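PDB 5AWO: isomaltodextranase from Arthrobacter globiformis, which hydrolyses (1->6)-alpha-D-glucosidic linkages in polysaccharides such as dextran, removing successive isomaltose units from the non-reducing ends of the chains. Local coordinates for residues D147-I150 with A151-V154. Residues are numbered along the deposited sequence; the frame is centred on the assembly and turned at random.
Sequences DVKI and ADLV
Asp152 OD2 is gripped twice by Lys149, once by the side chain and once by the backbone. The ammonium NZ of Lys149 sits 2.7 Å from Asp152 OD2, on the syn lone pair of that oxygen, in a salt bridge that probably steadies the carboxylate's negative charge. Bends at chi3 and chi4 (both near -60°) fold the lysine chain back and bring NZ to the oxygen edge of the carboxylate. Lys149 N donates to the same Asp152 OD2 at 2.9 Å, but from above the carboxylate plane, 43° out of it; this is one half of a capping box. Asp152 N in turn closes an i to i+3 backbone bond to Lys149 O at 2.9 Å. The result is a single turn of 3-10 helix in the loop between strands 141-142 and 154-155, far from the active site of this GH27 enzyme. The next i to i+3 bond runs from Leu153 N to Ile150 O, 3.1 Å. On the buried side of the turn, Leu153 spreads its two methyls: CD2 meets Val148 CG1 at 3.9 Å, the side chains crossing at about a right angle, while CD1 lies 4.0 Å from Ile150 CD1. Val148 CG1, anti to its own N, also touches Asp152 CB. Val142 of strand 141-142 packs against all three apolar residues, and Tyr182 of helix 179-192 covers Ile150 and Leu153.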
ATOM      1  N   ASP A 147     -10.552   0.076  37.080  1.00 16.07           N
ATOM      2  CA  ASP A 147     -10.237  -1.174  37.758  1.00 16.34           C
ATOM      3  C   ASP A 147      -8.952  -1.858  37.276  1.00 16.95           C
ATOM      4  O   ASP A 147      -8.523  -2.839  37.871  1.00 16.94           O
ATOM      5  CB  ASP A 147     -11.419  -2.132  37.660  1.00 16.76           C
ATOM      6  CG  ASP A 147     -11.788  -2.480  36.202  1.00 17.40           C
ATOM      7  OD1 ASP A 147     -11.785  -1.570  35.339  1.00 16.40           O
ATOM      8  OD2 ASP A 147     -12.122  -3.657  35.914  1.00 18.08           O
ATOM      9  N   VAL A 148      -8.378  -1.399  36.162  1.00 16.48           N
ATOM     10  CA  VAL A 148      -7.179  -2.029  35.601  1.00 17.06           C
ATOM     11  C   VAL A 148      -6.025  -1.030  35.642  1.00 16.68           C
ATOM     12  O   VAL A 148      -6.020  -0.039  34.913  1.00 17.00           O
ATOM     13  CB  VAL A 148      -7.398  -2.512  34.163  1.00 16.54           C
ATOM     14  CG1 VAL A 148      -6.158  -3.245  33.639  1.00 16.73           C
ATOM     15  CG2 VAL A 148      -8.613  -3.427  34.075  1.00 17.10           C
ATOM     16  N   LYS A 149      -5.034  -1.272  36.492  1.00 16.75           N
ATOM     17  CA  LYS A 149      -3.812  -0.468  36.480  1.00 17.49           C
ATOM     18  C   LYS A 149      -3.031  -0.809  35.214  1.00 17.04           C
ATOM     19  O   LYS A 149      -3.120  -1.924  34.713  1.00 16.91           O
ATOM     20  CB  LYS A 149      -2.949  -0.786  37.689  1.00 19.24           C
ATOM     21  CG  LYS A 149      -3.580  -0.375  39.021  1.00 21.85           C
ATOM     22  CD  LYS A 149      -2.788  -0.895  40.206  1.00 25.81           C
ATOM     23  CE  LYS A 149      -2.692  -2.415  40.214  1.00 29.82           C
ATOM     24  NZ  LYS A 149      -4.022  -3.094  40.219  1.00 33.51           N
ATOM     25  N   ILE A 150      -2.255   0.139  34.721  1.00 16.85           N
ATOM     26  CA  ILE A 150      -1.366  -0.159  33.581  1.00 17.25           C
ATOM     27  C   ILE A 150      -0.462  -1.341  33.922  1.00 17.25           C
ATOM     28  O   ILE A 150      -0.188  -2.195  33.085  1.00 17.27           O
ATOM     29  CB  ILE A 150      -0.611   1.093  33.145  1.00 16.73           C
ATOM     30  CG1 ILE A 150      -1.575   2.205  32.715  1.00 17.53           C
ATOM     31  CG2 ILE A 150       0.343   0.767  31.998  1.00 17.85           C
ATOM     32  CD1 ILE A 150      -2.616   1.780  31.713  1.00 18.08           C
ATOM     33  N   ALA A 151      -0.063  -1.431  35.204  1.00 18.37           N
ATOM     34  CA  ALA A 151       0.716  -2.553  35.710  1.00 19.32           C
ATOM     35  C   ALA A 151       0.082  -3.927  35.487  1.00 19.80           C
ATOM     36  O   ALA A 151       0.804  -4.924  35.396  1.00 21.64           O
ATOM     37  CB  ALA A 151       0.982  -2.375  37.199  1.00 20.78           C
ATOM     38  N   ASP A 152      -1.254  -3.970  35.410  1.00 18.59           N
ATOM     39  CA  ASP A 152      -2.033  -5.187  35.266  1.00 20.95           C
ATOM     40  C   ASP A 152      -2.126  -5.681  33.800  1.00 20.00           C
ATOM     41  O   ASP A 152      -2.798  -6.657  33.517  1.00 21.23           O
ATOM     42  CB  ASP A 152      -3.478  -4.964  35.811  1.00 21.83           C
ATOM     43  CG  ASP A 152      -3.527  -4.599  37.307  1.00 23.86           C
ATOM     44  OD1 ASP A 152      -2.658  -5.037  38.076  1.00 23.73           O
ATOM     45  OD2 ASP A 152      -4.450  -3.861  37.717  1.00 25.18           O
ATOM     46  N   LEU A 153      -1.452  -4.997  32.876  1.00 18.19           N
ATOM     47  CA  LEU A 153      -1.515  -5.321  31.443  1.00 18.31           C
ATOM     48  C   LEU A 153      -0.361  -6.159  30.909  1.00 19.06           C
ATOM     49  O   LEU A 153      -0.365  -6.526  29.735  1.00 19.33           O
ATOM     50  CB  LEU A 153      -1.527  -4.007  30.641  1.00 17.66           C
ATOM     51  CG  LEU A 153      -2.785  -3.153  30.815  1.00 17.94           C
ATOM     52  CD1 LEU A 153      -2.609  -1.862  30.020  1.00 18.41           C
ATOM     53  CD2 LEU A 153      -4.047  -3.885  30.410  1.00 18.13           C
ATOM     54  N   VAL A 154       0.642  -6.425  31.736  1.00 18.73           N
ATOM     55  CA  VAL A 154       1.876  -7.050  31.254  1.00 18.91           C
ATOM     56  C   VAL A 154       2.262  -8.324  32.006  1.00 20.03           C
ATOM     57  O   VAL A 154       1.940  -8.499  33.182  1.00 21.95           O
ATOM     58  CB  VAL A 154       3.033  -6.043  31.292  1.00 18.57           C
ATOM     59  CG1 VAL A 154       2.655  -4.817  30.472  1.00 19.30           C
ATOM     60  CG2 VAL A 154       3.436  -5.660  32.710  1.00 19.23           C
TER